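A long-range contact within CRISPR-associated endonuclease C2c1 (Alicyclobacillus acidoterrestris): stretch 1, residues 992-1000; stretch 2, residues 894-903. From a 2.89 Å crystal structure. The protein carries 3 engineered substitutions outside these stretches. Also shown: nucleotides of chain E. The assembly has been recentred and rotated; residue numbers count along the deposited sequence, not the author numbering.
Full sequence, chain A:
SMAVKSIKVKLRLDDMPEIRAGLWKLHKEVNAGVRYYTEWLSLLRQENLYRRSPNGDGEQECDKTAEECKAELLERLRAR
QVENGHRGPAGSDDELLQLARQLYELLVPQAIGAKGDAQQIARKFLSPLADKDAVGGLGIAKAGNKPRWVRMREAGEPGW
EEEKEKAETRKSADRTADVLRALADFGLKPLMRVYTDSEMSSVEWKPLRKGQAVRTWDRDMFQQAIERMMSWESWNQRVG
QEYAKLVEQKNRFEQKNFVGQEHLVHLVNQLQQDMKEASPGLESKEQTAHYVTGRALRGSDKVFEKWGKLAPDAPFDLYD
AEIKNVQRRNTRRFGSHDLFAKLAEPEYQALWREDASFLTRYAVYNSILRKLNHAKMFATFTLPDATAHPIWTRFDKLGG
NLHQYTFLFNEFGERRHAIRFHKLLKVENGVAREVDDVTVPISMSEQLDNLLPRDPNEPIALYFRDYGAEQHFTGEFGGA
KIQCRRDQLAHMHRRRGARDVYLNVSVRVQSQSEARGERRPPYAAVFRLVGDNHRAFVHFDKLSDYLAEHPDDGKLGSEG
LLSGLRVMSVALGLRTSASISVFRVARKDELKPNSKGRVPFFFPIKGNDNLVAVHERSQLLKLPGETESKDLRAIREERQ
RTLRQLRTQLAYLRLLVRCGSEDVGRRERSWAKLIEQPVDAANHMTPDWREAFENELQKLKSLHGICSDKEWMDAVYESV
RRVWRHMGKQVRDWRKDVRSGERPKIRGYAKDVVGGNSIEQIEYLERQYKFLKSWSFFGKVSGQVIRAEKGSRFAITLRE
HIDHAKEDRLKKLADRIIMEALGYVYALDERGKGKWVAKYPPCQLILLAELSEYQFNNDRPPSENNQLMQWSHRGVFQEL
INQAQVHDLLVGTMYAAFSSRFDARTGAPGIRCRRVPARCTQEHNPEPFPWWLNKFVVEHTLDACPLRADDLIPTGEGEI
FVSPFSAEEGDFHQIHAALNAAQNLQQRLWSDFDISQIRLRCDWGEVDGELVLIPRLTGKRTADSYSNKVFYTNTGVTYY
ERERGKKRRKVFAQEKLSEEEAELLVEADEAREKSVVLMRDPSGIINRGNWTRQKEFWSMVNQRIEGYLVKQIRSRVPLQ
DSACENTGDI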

# COMPACT_ATOMS: atom_id res chain seq x y z
N ASP A 992 27.57 -8.77 3.19
CA ASP A 992 26.65 -9.76 3.74
C ASP A 992 26.31 -9.41 5.19
O ASP A 992 26.52 -10.19 6.12
CB ASP A 992 27.22 -11.17 3.64
CG ASP A 992 26.14 -12.23 3.58
OD1 ASP A 992 26.37 -13.28 2.94
OD2 ASP A 992 25.05 -12.01 4.14
N PHE A 993 25.79 -8.20 5.38
CA PHE A 993 25.56 -7.68 6.71
C PHE A 993 24.46 -8.46 7.42
O PHE A 993 23.45 -8.83 6.82
CB PHE A 993 25.20 -6.20 6.64
CG PHE A 993 24.73 -5.62 7.94
CD1 PHE A 993 25.64 -5.07 8.83
CD2 PHE A 993 23.39 -5.58 8.26
CE1 PHE A 993 25.21 -4.51 10.02
CE2 PHE A 993 22.95 -5.03 9.45
CZ PHE A 993 23.87 -4.50 10.33
N ASP A 994 24.67 -8.70 8.71
CA ASP A 994 23.63 -9.21 9.59
C ASP A 994 23.53 -8.31 10.81
O ASP A 994 24.55 -7.83 11.32
CB ASP A 994 23.92 -10.65 10.02
CG ASP A 994 22.68 -11.36 10.55
OD1 ASP A 994 21.85 -11.80 9.73
OD2 ASP A 994 22.54 -11.46 11.79
N ILE A 995 22.30 -8.07 11.28
CA ILE A 995 22.09 -7.24 12.46
C ILE A 995 22.88 -7.74 13.66
O ILE A 995 23.25 -6.94 14.53
CB ILE A 995 20.58 -7.15 12.78
CG1 ILE A 995 20.15 -5.70 12.96
CG2 ILE A 995 20.22 -7.96 14.02
CD1 ILE A 995 20.87 -4.99 14.07
N SER A 996 23.17 -9.05 13.73
CA SER A 996 23.91 -9.61 14.85
C SER A 996 25.31 -9.04 15.00
O SER A 996 25.93 -9.25 16.05
CB SER A 996 23.98 -11.13 14.69
OG SER A 996 24.67 -11.47 13.51
N GLN A 997 25.83 -8.35 13.99
CA GLN A 997 27.13 -7.69 14.09
C GLN A 997 27.08 -6.42 14.92
O GLN A 997 28.13 -5.88 15.27
CB GLN A 997 27.67 -7.36 12.69
CG GLN A 997 27.63 -8.53 11.70
CD GLN A 997 27.89 -8.10 10.26
OE1 GLN A 997 28.28 -6.96 9.99
NE2 GLN A 997 27.66 -9.02 9.32
N ILE A 998 25.88 -5.93 15.25
CA ILE A 998 25.70 -4.58 15.76
C ILE A 998 24.74 -4.59 16.95
O ILE A 998 24.90 -3.80 17.89
CB ILE A 998 25.22 -3.65 14.63
CG1 ILE A 998 26.32 -2.66 14.26
CG2 ILE A 998 23.93 -2.91 14.99
CD1 ILE A 998 25.88 -1.65 13.23
N ARG A 999 23.76 -5.49 16.94
CA ARG A 999 22.73 -5.53 17.97
C ARG A 999 22.41 -6.97 18.33
O ARG A 999 22.38 -7.85 17.46
CB ARG A 999 21.46 -4.79 17.50
CG ARG A 999 20.17 -5.30 18.12
CD ARG A 999 19.01 -4.35 17.90
NE ARG A 999 17.78 -4.91 18.46
CZ ARG A 999 16.67 -4.22 18.69
NH1 ARG A 999 16.63 -2.92 18.42
NH2 ARG A 999 15.60 -4.82 19.19
N LEU A 1000 22.16 -7.22 19.62
CA LEU A 1000 21.94 -8.57 20.11
C LEU A 1000 20.94 -8.54 21.26
O LEU A 1000 21.08 -7.74 22.18
CB LEU A 1000 23.26 -9.20 20.58
CG LEU A 1000 23.61 -10.60 20.09
CD1 LEU A 1000 23.33 -10.74 18.62
CD2 LEU A 1000 25.06 -10.90 20.39
P DG E 4 16.30 3.44 11.61
OP1 DG E 4 17.67 3.58 11.08
OP2 DG E 4 15.83 4.34 12.69
O5' DG E 4 15.30 3.59 10.38
C5' DG E 4 15.54 2.85 9.20
C4' DG E 4 14.29 2.83 8.35
O4' DG E 4 13.35 1.89 8.91
C3' DG E 4 13.55 4.15 8.31
O3' DG E 4 14.05 4.95 7.25
C2' DG E 4 12.11 3.72 8.04
C1' DG E 4 12.03 2.36 8.73
N9 DG E 4 11.36 2.38 10.03
C8 DG E 4 11.31 3.43 10.92
N7 DG E 4 10.63 3.16 12.00
C5 DG E 4 10.21 1.84 11.82
C6 DG E 4 9.44 1.00 12.65
O6 DG E 4 8.96 1.26 13.76
N1 DG E 4 9.24 -0.25 12.08
C2 DG E 4 9.74 -0.65 10.86
N2 DG E 4 9.45 -1.90 10.47
N3 DG E 4 10.46 0.13 10.07
C4 DG E 4 10.66 1.36 10.61
P DT E 3 13.72 1.21 17.12
OP1 DT E 3 12.60 2.03 16.61
OP2 DT E 3 13.50 0.23 18.22
O5' DT E 3 14.37 0.41 15.91
C5' DT E 3 15.68 0.71 15.51
C4' DT E 3 15.83 0.51 14.02
O4' DT E 3 15.16 -0.72 13.63
C3' DT E 3 15.21 1.62 13.18
O3' DT E 3 16.08 1.92 12.08
C2' DT E 3 13.88 1.02 12.72
C1' DT E 3 14.23 -0.46 12.61
N1 DT E 3 13.05 -1.39 12.80
C2 DT E 3 12.85 -2.43 11.90
O2 DT E 3 13.57 -2.64 10.94
N3 DT E 3 11.76 -3.22 12.18
C4 DT E 3 10.88 -3.09 13.23
O4 DT E 3 9.93 -3.85 13.40
C5 DT E 3 11.15 -1.98 14.13
C7 DT E 3 10.26 -1.73 15.32
C6 DT E 3 12.21 -1.20 13.87
P DG E 2 12.74 5.53 20.98
OP1 DG E 2 11.30 5.33 21.22
OP2 DG E 2 13.72 4.75 21.78
O5' DG E 2 13.01 5.28 19.42
C5' DG E 2 14.25 5.68 18.81
C4' DG E 2 14.89 4.55 18.02
O4' DG E 2 16.32 4.67 18.09
C3' DG E 2 14.62 3.17 18.57
O3' DG E 2 14.88 2.21 17.57
C2' DG E 2 15.63 3.07 19.71
C1' DG E 2 16.79 3.96 19.23
N9 DG E 2 17.25 4.95 20.21
C8 DG E 2 17.69 6.22 19.94
N7 DG E 2 18.04 6.90 21.00
C5 DG E 2 17.81 6.02 22.06
C6 DG E 2 18.00 6.21 23.45
O6 DG E 2 18.43 7.21 24.04
N1 DG E 2 17.65 5.07 24.17
C2 DG E 2 17.17 3.90 23.62
N2 DG E 2 16.88 2.92 24.48
N3 DG E 2 16.99 3.72 22.32
C4 DG E 2 17.32 4.81 21.60
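Stretch 2, residues 894-903: MYAAFSSRFD

What forms the apolar centre of the contact? Ile995 lies at its heart, its CA-to-CB bond directed toward stretch 2 and its side chain meeting three residues there. Its CG1 packs 3.2 Å from CE2 of Tyr895, a very tight approach for two carbons, and meets the ring at its edge, near the ring plane. The same CG1 lies 4.3 Å from CB of Ala897, while CD1 of Ile995 reaches 4.1 Å from CD2 of Phe898. Ile995 and Ala897 also mark the closest passage of the two backbones, with the CA of Ile995 7.5 Å from the CA of Ala897. That gap leaves room for side chains between the chains, and no hydrogen bond joins the two stretches; the contact is one of packing, burying 403 Å² in all.

How do the backbones bring these side chains together? Stretch 1 leaves a helix at Asp992, whose positive phi belongs to a Schellman motif, and then forms a short 3-10 segment from Ile995 to Gln997 before a strand starts at Arg999. Asp994 holds the start of this segment: its OD2 accepts hydrogen bonds from N of Ser996 at 3.2 Å and from OG of Ser996 at 2.7 Å. Stretch 2 enters as a strand and bends through a type II beta turn from Ala896 to Ser899, closed by a bond of 3.0 Å from N of Ser899 to O of Ala896. The turn places Phe898 at positive phi, with its side chain toward stretch 1. From Phe993 with Tyr895, through Ile995 with Ala897, to Ile998 with Phe902 the pairings advance in the same order along both chains; Arg999 departs from it, reaching back to Phe898.

What flanks the centre? On the Phe993 side, CE2 of that residue comes within 4.3 Å of CD2 of Tyr895, which lies at the edge of the Phe993 ring. Further along, Ile998 meets Phe902 more squarely. CD1 of Ile998 sits over the face of the Phe902 ring, 3.7 Å from the ring centroid and 14° off its normal, in a CH-pi contact; its nearest ring atom is CE1 of Phe902, also at 3.7 Å.

Where does the contact turn polar? Arg999 extends an almost fully stretched side chain, chi1 to chi3 all t, past Phe898, so that its NH1 lies 3.7 Å from CZ of Phe898. The two planar groups meet edge to edge, and OP2 of DT3 also lies at the guanidinium edge. Phe898 thus touches protein and nucleic acid together: C5' of DT3 lies over one face of its ring, and its N donates a 3.0 Å hydrogen bond to O3' of DT3. Just after the turn, two residues bind the phosphate of DG4: N of Ser900 donates a hydrogen bond of 3.1 Å to OP1 of DG4, and the side-chain NE of Arg901 a weak one of 3.1 Å to OP2 of DG4.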

# COMPACT_ATOMS: atom_id res chain seq x y z
N MSE A 894 17.13 -4.46 0.97
CA MSE A 894 18.18 -4.72 1.95
C MSE A 894 17.67 -4.48 3.36
O MSE A 894 16.88 -3.57 3.60
CB MSE A 894 19.40 -3.84 1.70
CG MSE A 894 20.66 -4.62 1.37
SE MSE A 894 21.22 -5.80 2.80
CE MSE A 894 22.08 -7.17 1.72
N TYR A 895 18.13 -5.31 4.29
CA TYR A 895 17.78 -5.18 5.70
C TYR A 895 18.11 -3.78 6.20
O TYR A 895 19.28 -3.37 6.19
CB TYR A 895 18.51 -6.23 6.51
CG TYR A 895 18.04 -6.32 7.93
CD1 TYR A 895 16.85 -6.95 8.24
CD2 TYR A 895 18.78 -5.78 8.97
CE1 TYR A 895 16.40 -7.04 9.54
CE2 TYR A 895 18.35 -5.86 10.26
CZ TYR A 895 17.16 -6.49 10.55
OH TYR A 895 16.72 -6.57 11.85
N ALA A 896 17.09 -3.04 6.63
CA ALA A 896 17.20 -1.59 6.79
C ALA A 896 17.30 -1.14 8.24
O ALA A 896 17.34 0.07 8.49
CB ALA A 896 16.02 -0.90 6.11
N ALA A 897 17.35 -2.06 9.19
CA ALA A 897 17.35 -1.67 10.60
C ALA A 897 18.63 -0.92 10.92
O ALA A 897 19.74 -1.40 10.66
CB ALA A 897 17.20 -2.89 11.50
N PHE A 898 18.48 0.29 11.48
CA PHE A 898 19.58 1.19 11.79
C PHE A 898 20.33 1.67 10.56
O PHE A 898 21.49 2.08 10.67
CB PHE A 898 20.56 0.56 12.78
CG PHE A 898 19.93 0.17 14.08
CD1 PHE A 898 19.70 1.11 15.06
CD2 PHE A 898 19.56 -1.14 14.31
CE1 PHE A 898 19.12 0.76 16.25
CE2 PHE A 898 18.97 -1.50 15.49
CZ PHE A 898 18.75 -0.55 16.47
N SER A 899 19.70 1.65 9.38
CA SER A 899 20.36 2.16 8.18
C SER A 899 20.57 3.66 8.23
O SER A 899 21.48 4.18 7.58
CB SER A 899 19.53 1.83 6.93
OG SER A 899 19.56 0.45 6.66
N SER A 900 19.73 4.38 8.97
CA SER A 900 19.82 5.82 9.08
C SER A 900 20.48 6.28 10.37
O SER A 900 20.62 7.49 10.59
CB SER A 900 18.42 6.44 8.98
OG SER A 900 17.82 6.16 7.73
N ARG A 901 20.90 5.35 11.24
CA ARG A 901 21.44 5.69 12.54
C ARG A 901 22.92 5.35 12.70
O ARG A 901 23.51 5.65 13.74
CB ARG A 901 20.63 5.02 13.66
CG ARG A 901 19.20 5.51 13.74
CD ARG A 901 18.54 5.10 15.06
NE ARG A 901 17.18 5.63 15.16
CZ ARG A 901 16.87 6.82 15.67
NH1 ARG A 901 17.84 7.61 16.12
NH2 ARG A 901 15.61 7.22 15.73
N PHE A 902 23.53 4.73 11.69
CA PHE A 902 24.96 4.42 11.71
C PHE A 902 25.62 5.00 10.47
O PHE A 902 25.01 5.11 9.40
CB PHE A 902 25.20 2.91 11.76
CG PHE A 902 25.03 2.31 13.12
CD1 PHE A 902 26.13 2.01 13.90
CD2 PHE A 902 23.76 2.04 13.63
CE1 PHE A 902 25.98 1.46 15.16
CE2 PHE A 902 23.61 1.49 14.89
CZ PHE A 902 24.72 1.20 15.65
N ASP A 903 26.89 5.36 10.62
CA ASP A 903 27.64 5.97 9.52
C ASP A 903 27.96 4.94 8.45
O ASP A 903 28.44 3.84 8.76
CB ASP A 903 28.92 6.60 10.06
CG ASP A 903 29.38 7.77 9.23
OD1 ASP A 903 28.81 8.86 9.40
OD2 ASP A 903 30.31 7.59 8.42